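Local coordinates for autophagy-related protein 9 (PDB 7D0I), which scrambles phospholipids between the two membrane leaflets as a homotrimer with a central pore and supplies membrane to the growing autophagosome, at residues Leu183-Tyr191 against Leu334-Arg345; Val190-Gly198 against Met297-Val305. The protein carries 1 engineered substitution. All coordinates share one frame; numbering follows the deposited sequence.

Interaction 1: Leu183-Tyr191 against Leu334-Arg345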
loop_
_atom_site.group_PDB
_atom_site.type_symbol
_atom_site.label_atom_id
_atom_site.label_comp_id
_atom_site.label_asym_id
_atom_site.label_seq_id
_atom_site.Cartn_x
_atom_site.Cartn_y
_atom_site.Cartn_z
ATOM N N LEU A 183 31.927 -29.544 12.279
ATOM C CA LEU A 183 30.633 -29.138 11.742
ATOM C C LEU A 183 30.734 -28.459 10.385
ATOM O O LEU A 183 29.824 -28.593 9.560
ATOM C CB LEU A 183 29.935 -28.213 12.736
ATOM C CG LEU A 183 28.516 -27.801 12.378
ATOM C CD1 LEU A 183 27.661 -29.025 12.195
ATOM C CD2 LEU A 183 27.945 -26.913 13.456
ATOM N N ASP A 184 31.817 -27.729 10.124
ATOM C CA ASP A 184 31.912 -26.998 8.865
ATOM C C ASP A 184 31.954 -27.946 7.678
ATOM O O ASP A 184 31.185 -27.796 6.725
ATOM C CB ASP A 184 33.137 -26.092 8.866
ATOM C CG ASP A 184 32.865 -24.756 9.512
ATOM O OD1 ASP A 184 31.778 -24.593 10.102
ATOM O OD2 ASP A 184 33.732 -23.865 9.424
ATOM N N SER A 185 32.850 -28.932 7.714
ATOM C CA SER A 185 32.939 -29.862 6.596
ATOM C C SER A 185 31.696 -30.731 6.494
ATOM O O SER A 185 31.288 -31.093 5.388
ATOM C CB SER A 185 34.182 -30.734 6.724
ATOM O OG SER A 185 34.020 -31.684 7.758
ATOM N N PHE A 186 31.067 -31.058 7.623
ATOM C CA PHE A 186 29.822 -31.813 7.563
ATOM C C PHE A 186 28.733 -31.019 6.855
ATOM O O PHE A 186 28.009 -31.560 6.015
ATOM C CB PHE A 186 29.371 -32.204 8.967
ATOM C CG PHE A 186 28.002 -32.802 9.011
ATOM C CD1 PHE A 186 27.787 -34.095 8.585
ATOM C CD2 PHE A 186 26.929 -32.069 9.476
ATOM C CE1 PHE A 186 26.530 -34.644 8.619
ATOM C CE2 PHE A 186 25.670 -32.615 9.513
ATOM C CZ PHE A 186 25.470 -33.903 9.086
ATOM N N LEU A 187 28.598 -29.736 7.187
ATOM C CA LEU A 187 27.600 -28.906 6.521
ATOM C C LEU A 187 27.933 -28.717 5.049
ATOM O O LEU A 187 27.034 -28.690 4.204
ATOM C CB LEU A 187 27.490 -27.558 7.217
ATOM C CG LEU A 187 26.725 -27.530 8.531
ATOM C CD1 LEU A 187 26.793 -26.149 9.116
ATOM C CD2 LEU A 187 25.297 -27.923 8.287
ATOM N N GLN A 188 29.217 -28.590 4.719
ATOM C CA GLN A 188 29.591 -28.477 3.316
ATOM C C GLN A 188 29.254 -29.748 2.555
ATOM O O GLN A 188 28.856 -29.690 1.391
ATOM C CB GLN A 188 31.076 -28.164 3.180
ATOM C CG GLN A 188 31.479 -26.820 3.725
ATOM C CD GLN A 188 32.927 -26.514 3.465
ATOM O OE1 GLN A 188 33.533 -27.066 2.553
ATOM N NE2 GLN A 188 33.501 -25.629 4.269
ATOM N N GLN A 189 29.398 -30.907 3.195
ATOM C CA GLN A 189 29.059 -32.151 2.517
ATOM C C GLN A 189 27.555 -32.311 2.374
ATOM O O GLN A 189 27.076 -32.801 1.351
ATOM C CB GLN A 189 29.655 -33.337 3.264
ATOM C CG GLN A 189 31.140 -33.468 3.097
ATOM C CD GLN A 189 31.696 -34.601 3.910
ATOM O OE1 GLN A 189 30.951 -35.437 4.414
ATOM N NE2 GLN A 189 33.013 -34.642 4.047
ATOM N N VAL A 190 26.797 -31.913 3.392
ATOM C CA VAL A 190 25.345 -31.865 3.255
ATOM C C VAL A 190 24.958 -31.003 2.064
ATOM O O VAL A 190 24.117 -31.389 1.244
ATOM C CB VAL A 190 24.705 -31.351 4.556
ATOM C CG1 VAL A 190 23.280 -30.951 4.316
ATOM C CG2 VAL A 190 24.765 -32.405 5.619
ATOM N N TYR A 191 25.595 -29.842 1.927
ATOM C CA TYR A 191 25.232 -28.934 0.849
ATOM C C TYR A 191 25.623 -29.488 -0.511
ATOM O O TYR A 191 24.858 -29.368 -1.470
ATOM C CB TYR A 191 25.866 -27.570 1.063
ATOM C CG TYR A 191 25.516 -26.605 -0.026
ATOM C CD1 TYR A 191 24.258 -26.061 -0.107
ATOM C CD2 TYR A 191 26.439 -26.253 -0.985
ATOM C CE1 TYR A 191 23.929 -25.196 -1.101
ATOM C CE2 TYR A 191 26.115 -25.387 -1.983
ATOM C CZ TYR A 191 24.858 -24.866 -2.033
ATOM O OH TYR A 191 24.525 -23.999 -3.028
ATOM N N LEU A 334 22.245 -23.428 14.414
ATOM C CA LEU A 334 22.024 -23.959 13.077
ATOM C C LEU A 334 20.951 -23.159 12.359
ATOM O O LEU A 334 20.101 -23.715 11.656
ATOM C CB LEU A 334 21.663 -25.440 13.122
ATOM C CG LEU A 334 22.807 -26.371 13.522
ATOM C CD1 LEU A 334 22.352 -27.814 13.524
ATOM C CD2 LEU A 334 23.982 -26.190 12.589
ATOM N N ASP A 335 20.978 -21.841 12.524
ATOM C CA ASP A 335 20.146 -20.954 11.734
ATOM C C ASP A 335 20.510 -21.085 10.254
ATOM O O ASP A 335 21.521 -21.681 9.887
ATOM C CB ASP A 335 20.325 -19.515 12.220
ATOM C CG ASP A 335 19.395 -18.540 11.539
ATOM O OD1 ASP A 335 18.515 -18.981 10.775
ATOM O OD2 ASP A 335 19.550 -17.322 11.762
ATOM N N ALA A 336 19.663 -20.529 9.389
ATOM C CA ALA A 336 20.000 -20.483 7.972
ATOM C C ALA A 336 21.253 -19.655 7.740
ATOM O O ALA A 336 22.163 -20.068 7.013
ATOM C CB ALA A 336 18.831 -19.917 7.172
ATOM N N TYR A 337 21.323 -18.482 8.369
ATOM C CA TYR A 337 22.465 -17.595 8.190
ATOM C C TYR A 337 23.736 -18.201 8.770
ATOM O O TYR A 337 24.820 -18.049 8.195
ATOM C CB TYR A 337 22.158 -16.248 8.835
ATOM C CG TYR A 337 23.227 -15.199 8.679
ATOM C CD1 TYR A 337 24.162 -14.983 9.677
ATOM C CD2 TYR A 337 23.282 -14.403 7.551
ATOM C CE1 TYR A 337 25.125 -14.021 9.547
ATOM C CE2 TYR A 337 24.244 -13.439 7.416
ATOM C CZ TYR A 337 25.161 -13.252 8.417
ATOM O OH TYR A 337 26.130 -12.287 8.287
ATOM N N ALA A 338 23.627 -18.905 9.894
ATOM C CA ALA A 338 24.803 -19.544 10.467
ATOM C C ALA A 338 25.315 -20.658 9.571
ATOM O O ALA A 338 26.526 -20.809 9.385
ATOM C CB ALA A 338 24.481 -20.089 11.853
ATOM N N ILE A 339 24.409 -21.445 9.000
ATOM C CA ILE A 339 24.838 -22.525 8.124
ATOM C C ILE A 339 25.437 -21.967 6.844
ATOM O O ILE A 339 26.399 -22.521 6.304
ATOM C CB ILE A 339 23.661 -23.469 7.851
ATOM C CG1 ILE A 339 23.286 -24.188 9.139
ATOM C CG2 ILE A 339 24.025 -24.474 6.799
ATOM C CD1 ILE A 339 22.001 -24.934 9.063
ATOM N N ALA A 340 24.906 -20.850 6.351
ATOM C CA ALA A 340 25.523 -20.201 5.202
ATOM C C ALA A 340 26.915 -19.690 5.538
ATOM O O ALA A 340 27.827 -19.777 4.712
ATOM C CB ALA A 340 24.641 -19.062 4.707
ATOM N N ASN A 341 27.105 -19.142 6.739
ATOM C CA ASN A 341 28.432 -18.670 7.125
ATOM C C ASN A 341 29.408 -19.813 7.315
ATOM O O ASN A 341 30.616 -19.619 7.162
ATOM C CB ASN A 341 28.361 -17.852 8.407
ATOM C CG ASN A 341 27.939 -16.440 8.170
ATOM O OD1 ASN A 341 28.745 -15.518 8.233
ATOM N ND2 ASN A 341 26.665 -16.251 7.882
ATOM N N ARG A 342 28.921 -20.996 7.671
ATOM C CA ARG A 342 29.823 -22.125 7.857
ATOM C C ARG A 342 30.131 -22.837 6.550
ATOM O O ARG A 342 31.230 -23.374 6.392
ATOM C CB ARG A 342 29.237 -23.111 8.864
ATOM C CG ARG A 342 28.933 -22.504 10.213
ATOM C CD ARG A 342 28.579 -23.558 11.229
ATOM N NE ARG A 342 29.772 -24.124 11.842
ATOM C CZ ARG A 342 30.222 -23.786 13.044
ATOM N NH1 ARG A 342 29.569 -22.890 13.767
ATOM N NH2 ARG A 342 31.321 -24.346 13.523
ATOM N N ILE A 343 29.190 -22.862 5.609
ATOM C CA ILE A 343 29.464 -23.461 4.307
ATOM C C ILE A 343 30.384 -22.566 3.495
ATOM O O ILE A 343 31.321 -23.037 2.843
ATOM C CB ILE A 343 28.153 -23.738 3.555
ATOM C CG1 ILE A 343 27.303 -24.748 4.305
ATOM C CG2 ILE A 343 28.442 -24.252 2.177
ATOM C CD1 ILE A 343 25.944 -24.914 3.722
ATOM N N MET A 344 30.137 -21.261 3.520
ATOM C CA MET A 344 30.881 -20.306 2.718
ATOM C C MET A 344 31.959 -19.590 3.515
ATOM O O MET A 344 32.232 -18.420 3.256
ATOM C CB MET A 344 29.930 -19.287 2.106
ATOM C CG MET A 344 29.000 -19.844 1.080
ATOM S SD MET A 344 28.285 -18.539 0.109
ATOM C CE MET A 344 29.751 -17.788 -0.564
ATOM N N ARG A 345 32.580 -20.262 4.477
ATOM C CA ARG A 345 33.522 -19.561 5.342
ATOM C C ARG A 345 34.773 -19.161 4.581
ATOM O O ARG A 345 35.326 -18.085 4.822
ATOM C CB ARG A 345 33.879 -20.418 6.552
ATOM C CG ARG A 345 34.644 -19.653 7.606
ATOM C CD ARG A 345 35.198 -20.536 8.698
ATOM N NE ARG A 345 34.157 -21.170 9.495
ATOM C CZ ARG A 345 33.394 -20.532 10.372
ATOM N NH1 ARG A 345 32.477 -21.186 11.056
ATOM N NH2 ARG A 345 33.541 -19.232 10.552
#

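Interaction 2: Val190-Gly198 against Met297-Val305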
loop_
_atom_site.group_PDB
_atom_site.type_symbol
_atom_site.label_atom_id
_atom_site.label_comp_id
_atom_site.label_asym_id
_atom_site.label_seq_id
_atom_site.Cartn_x
_atom_site.Cartn_y
_atom_site.Cartn_z
ATOM N N VAL A 190 26.797 -31.913 3.392
ATOM C CA VAL A 190 25.345 -31.865 3.255
ATOM C C VAL A 190 24.958 -31.003 2.064
ATOM O O VAL A 190 24.117 -31.389 1.244
ATOM C CB VAL A 190 24.705 -31.351 4.556
ATOM C CG1 VAL A 190 23.280 -30.951 4.316
ATOM C CG2 VAL A 190 24.765 -32.405 5.619
ATOM N N TYR A 191 25.595 -29.842 1.927
ATOM C CA TYR A 191 25.232 -28.934 0.849
ATOM C C TYR A 191 25.623 -29.488 -0.511
ATOM O O TYR A 191 24.858 -29.368 -1.470
ATOM C CB TYR A 191 25.866 -27.570 1.063
ATOM C CG TYR A 191 25.516 -26.605 -0.026
ATOM C CD1 TYR A 191 24.258 -26.061 -0.107
ATOM C CD2 TYR A 191 26.439 -26.253 -0.985
ATOM C CE1 TYR A 191 23.929 -25.196 -1.101
ATOM C CE2 TYR A 191 26.115 -25.387 -1.983
ATOM C CZ TYR A 191 24.858 -24.866 -2.033
ATOM O OH TYR A 191 24.525 -23.999 -3.028
ATOM N N THR A 192 26.804 -30.088 -0.631
ATOM C CA THR A 192 27.192 -30.620 -1.929
ATOM C C THR A 192 26.460 -31.903 -2.268
ATOM O O THR A 192 26.397 -32.271 -3.443
ATOM C CB THR A 192 28.689 -30.861 -1.997
ATOM O OG1 THR A 192 29.051 -31.882 -1.068
ATOM C CG2 THR A 192 29.430 -29.600 -1.672
ATOM N N TYR A 193 25.910 -32.601 -1.283
ATOM C CA TYR A 193 25.007 -33.694 -1.597
ATOM C C TYR A 193 23.658 -33.170 -2.044
ATOM O O TYR A 193 22.995 -33.798 -2.867
ATOM C CB TYR A 193 24.840 -34.612 -0.392
ATOM C CG TYR A 193 24.051 -35.856 -0.691
ATOM C CD1 TYR A 193 24.671 -36.989 -1.179
ATOM C CD2 TYR A 193 22.687 -35.897 -0.488
ATOM C CE1 TYR A 193 23.957 -38.122 -1.459
ATOM C CE2 TYR A 193 21.966 -37.022 -0.765
ATOM C CZ TYR A 193 22.604 -38.133 -1.250
ATOM O OH TYR A 193 21.882 -39.265 -1.527
ATOM N N TYR A 194 23.233 -32.027 -1.511
ATOM C CA TYR A 194 22.009 -31.410 -2.003
ATOM C C TYR A 194 22.166 -30.934 -3.440
ATOM O O TYR A 194 21.350 -31.263 -4.303
ATOM C CB TYR A 194 21.606 -30.249 -1.108
ATOM C CG TYR A 194 20.606 -29.350 -1.765
ATOM C CD1 TYR A 194 19.344 -29.806 -2.069
ATOM C CD2 TYR A 194 20.928 -28.049 -2.088
ATOM C CE1 TYR A 194 18.435 -28.996 -2.676
ATOM C CE2 TYR A 194 20.022 -27.232 -2.693
ATOM C CZ TYR A 194 18.777 -27.710 -2.984
ATOM O OH TYR A 194 17.856 -26.899 -3.590
ATOM N N THR A 195 23.206 -30.146 -3.719
ATOM C CA THR A 195 23.370 -29.600 -5.059
ATOM C C THR A 195 23.755 -30.660 -6.074
ATOM O O THR A 195 23.506 -30.471 -7.266
ATOM C CB THR A 195 24.414 -28.495 -5.067
ATOM O OG1 THR A 195 25.683 -29.033 -4.692
ATOM C CG2 THR A 195 24.036 -27.428 -4.102
ATOM N N GLY A 196 24.369 -31.752 -5.644
ATOM C CA GLY A 196 24.573 -32.855 -6.555
ATOM C C GLY A 196 23.328 -33.653 -6.837
ATOM O O GLY A 196 23.333 -34.470 -7.762
ATOM N N LYS A 197 22.270 -33.432 -6.056
ATOM C CA LYS A 197 20.970 -34.072 -6.242
ATOM C C LYS A 197 21.054 -35.577 -6.024
ATOM O O LYS A 197 20.599 -36.373 -6.844
ATOM C CB LYS A 197 20.386 -33.750 -7.614
ATOM C CG LYS A 197 19.838 -32.357 -7.715
ATOM C CD LYS A 197 19.951 -31.842 -9.120
ATOM C CE LYS A 197 19.525 -30.399 -9.186
ATOM N NZ LYS A 197 19.754 -29.822 -10.536
ATOM N N GLY A 198 21.636 -35.967 -4.904
ATOM C CA GLY A 198 21.569 -37.343 -4.471
ATOM C C GLY A 198 22.709 -38.194 -4.997
ATOM O O GLY A 198 23.404 -37.848 -5.951
ATOM N N MET A 297 14.874 -35.849 -4.208
ATOM C CA MET A 297 16.158 -35.153 -4.270
ATOM C C MET A 297 16.239 -34.166 -5.426
ATOM O O MET A 297 16.609 -33.006 -5.186
ATOM C CB MET A 297 17.306 -36.166 -4.311
ATOM C CG MET A 297 17.603 -36.812 -2.974
ATOM S SD MET A 297 17.765 -35.615 -1.640
ATOM C CE MET A 297 19.130 -34.622 -2.225
ATOM N N PRO A 298 15.926 -34.529 -6.674
ATOM C CA PRO A 298 16.115 -33.568 -7.768
ATOM C C PRO A 298 15.217 -32.351 -7.689
ATOM O O PRO A 298 15.430 -31.406 -8.459
ATOM C CB PRO A 298 15.804 -34.397 -9.018
ATOM C CG PRO A 298 15.985 -35.788 -8.601
ATOM C CD PRO A 298 15.516 -35.839 -7.195
ATOM N N THR A 299 14.232 -32.324 -6.793
ATOM C CA THR A 299 13.267 -31.234 -6.766
ATOM C C THR A 299 13.106 -30.560 -5.413
ATOM O O THR A 299 12.448 -29.519 -5.351
ATOM C CB THR A 299 11.891 -31.725 -7.238
ATOM O OG1 THR A 299 11.605 -32.999 -6.650
ATOM C CG2 THR A 299 11.857 -31.849 -8.752
ATOM N N VAL A 300 13.675 -31.102 -4.338
ATOM C CA VAL A 300 13.548 -30.457 -3.040
ATOM C C VAL A 300 14.373 -29.178 -3.030
ATOM O O VAL A 300 15.383 -29.055 -3.734
ATOM C CB VAL A 300 13.971 -31.419 -1.914
ATOM C CG1 VAL A 300 15.436 -31.756 -2.022
ATOM C CG2 VAL A 300 13.646 -30.847 -0.554
ATOM N N SER A 301 13.929 -28.204 -2.250
ATOM C CA SER A 301 14.615 -26.930 -2.143
ATOM C C SER A 301 15.591 -26.942 -0.975
ATOM O O SER A 301 15.602 -27.852 -0.148
ATOM C CB SER A 301 13.606 -25.799 -1.977
ATOM O OG SER A 301 12.770 -26.042 -0.862
ATOM N N TRP A 302 16.429 -25.908 -0.911
ATOM C CA TRP A 302 17.364 -25.806 0.201
ATOM C C TRP A 302 16.675 -25.340 1.469
ATOM O O TRP A 302 17.109 -25.691 2.567
ATOM C CB TRP A 302 18.506 -24.860 -0.149
ATOM C CG TRP A 302 19.498 -24.687 0.945
ATOM C CD1 TRP A 302 19.759 -23.549 1.634
ATOM C CD2 TRP A 302 20.365 -25.688 1.482
ATOM N NE1 TRP A 302 20.734 -23.772 2.566
ATOM C CE2 TRP A 302 21.122 -25.081 2.490
ATOM C CE3 TRP A 302 20.574 -27.037 1.206
ATOM C CZ2 TRP A 302 22.069 -25.774 3.220
ATOM C CZ3 TRP A 302 21.512 -27.718 1.932
ATOM C CH2 TRP A 302 22.247 -27.090 2.924
ATOM N N GLN A 303 15.608 -24.555 1.349
ATOM C CA GLN A 303 14.885 -24.147 2.544
ATOM C C GLN A 303 14.211 -25.334 3.214
ATOM O O GLN A 303 14.116 -25.374 4.442
ATOM C CB GLN A 303 13.862 -23.074 2.199
ATOM C CG GLN A 303 14.475 -21.766 1.732
ATOM C CD GLN A 303 14.799 -21.762 0.256
ATOM O OE1 GLN A 303 14.867 -22.809 -0.380
ATOM N NE2 GLN A 303 14.993 -20.574 -0.302
ATOM N N ARG A 304 13.763 -26.317 2.436
ATOM C CA ARG A 304 13.184 -27.516 3.029
ATOM C C ARG A 304 14.244 -28.334 3.751
ATOM O O ARG A 304 13.992 -28.864 4.840
ATOM C CB ARG A 304 12.495 -28.345 1.949
ATOM C CG ARG A 304 11.940 -29.677 2.418
ATOM C CD ARG A 304 10.728 -29.526 3.328
ATOM N NE ARG A 304 9.611 -28.843 2.679
ATOM C CZ ARG A 304 9.118 -27.674 3.073
ATOM N NH1 ARG A 304 9.633 -27.053 4.123
ATOM N NH2 ARG A 304 8.101 -27.129 2.427
ATOM N N VAL A 305 15.437 -28.440 3.167
ATOM C CA VAL A 305 16.528 -29.133 3.842
ATOM C C VAL A 305 16.907 -28.406 5.122
ATOM O O VAL A 305 17.176 -29.034 6.149
ATOM C CB VAL A 305 17.739 -29.278 2.902
ATOM C CG1 VAL A 305 18.839 -30.033 3.594
ATOM C CG2 VAL A 305 17.339 -29.986 1.633
#

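Interaction 1: Leu183-Tyr191 against Leu334-Arg345
Helix 183-191 and helix 336-343 pass each other nearly at right angles, their axes 8.9 Å apart and their directions 98° from each other, with Asp184 next to Arg342 and Gln188 next to Ile343 in the backbone register. This is helix-helix packing in what is probably the cytoplasmic part of Atg9, sealed by a salt-bridge network in which one aspartate serves two arginines. Asp184 suits the place because its short carboxylate spreads an oxygen to each. OD2 takes the straighter bond, from Arg345 NE at 2.7 Å with an N-H...O angle of 171°; it offers its syn lone pair, and carboxylate and guanidinium lie almost in one plane. Towards Arg342 the carboxylate is steeply turned, and the bond from NE to OD1 is weak although the charges are paired. Two weak bonds from the Arg345 guanidinium to the carbonyls of Val646 and Tyr648 tie the network to the 640-650 hairpin. Beneath the charges the contact turns apolar. Leu187, buried between the helices, sends CD2 to Ile339 CG2 at 4.0 Å, while its CD1 touches the aliphatic part of Arg342, 3.8 Å from CD. One turn on, Ile343 CD1 reaches Tyr191 CB at 3.8 Å. The tyrosine's hydroxyl is hydrogen-bonded to ND1 of His473, beyond both helices. Leu183 has its CG turned away from the backbone N (chi1 -175°), and its CD2 sits over one face of the Arg342 guanidinium, 3.7 Å from NE, while NH1 of Arg345 lies over the opposite face.

Interaction 2: Val190-Gly198 against Met297-Val305
Tyr194 and Trp302 form the dense part of this contact, where the last turns of helix 190-195 meet the start of helix 302-305. The two rings meet obliquely, planes 41° apart, with Tyr194 CD2 at 3.5 Å from Trp302 CE3. Tyr191 completes the cluster in a T-shaped arrangement: the edge carrying its CD1 points at one face of the indole six-membered ring, 3.8 Å from Trp302 CH2, with the planes at 89°. The broad indole can serve both tyrosines, and Val190 CG1 adds an apolar touch at its rim. The Tyr194 chain leaves its helix with CG anti to the backbone N (chi1 164°), which extends the phenol across to the loop before Trp302; there its hydroxyl gives a weak bond to Val300 O at 3.3 Å, and Val305 CG2 packs against CD1. A leucine in its place would probably leave Val300 O without this donor and open a gap beside the indole. Met297 is packed as closely, its bent chain bringing CE to 4.0 Å from Tyr193 CE2 and near Gly198 N. The looser side is partly exposed: Lys197 CG lies 3.9 Å from Pro298 CA, and the lysine's charged end makes a cation-pi contact with Phe496 of a second subunit, on which Pro298 also packs. The helix terminates here in a Schellman motif, with Lys197 at positive phi and then Gly198, whose backbone angles call for glycine. The whole is a helix C-terminus docked by an aromatic cluster, at a contact with a second subunit and, through Thr195, beside a bound detergent.

In the fold
Both contacts hang on helix 183-195: interaction 1 uses its first turns, interaction 2 its last, and Val190 and Tyr191 belong to both segments. Their second partners, helices 302-312 and 336-343, follow one another in the chain and touch directly, Ile343 CD1 lying 4.0 Å from Trp302 CZ2, so the apolar sides of the two contacts merge into one buried layer. Away from that layer the chemistry diverges. Interaction 1 is fastened by ionic pairs within a single subunit, and no other chain reaches its segments. Interaction 2 relies on aromatic packing, with its partly exposed margin at Lys197 and Pro298 meeting a second subunit.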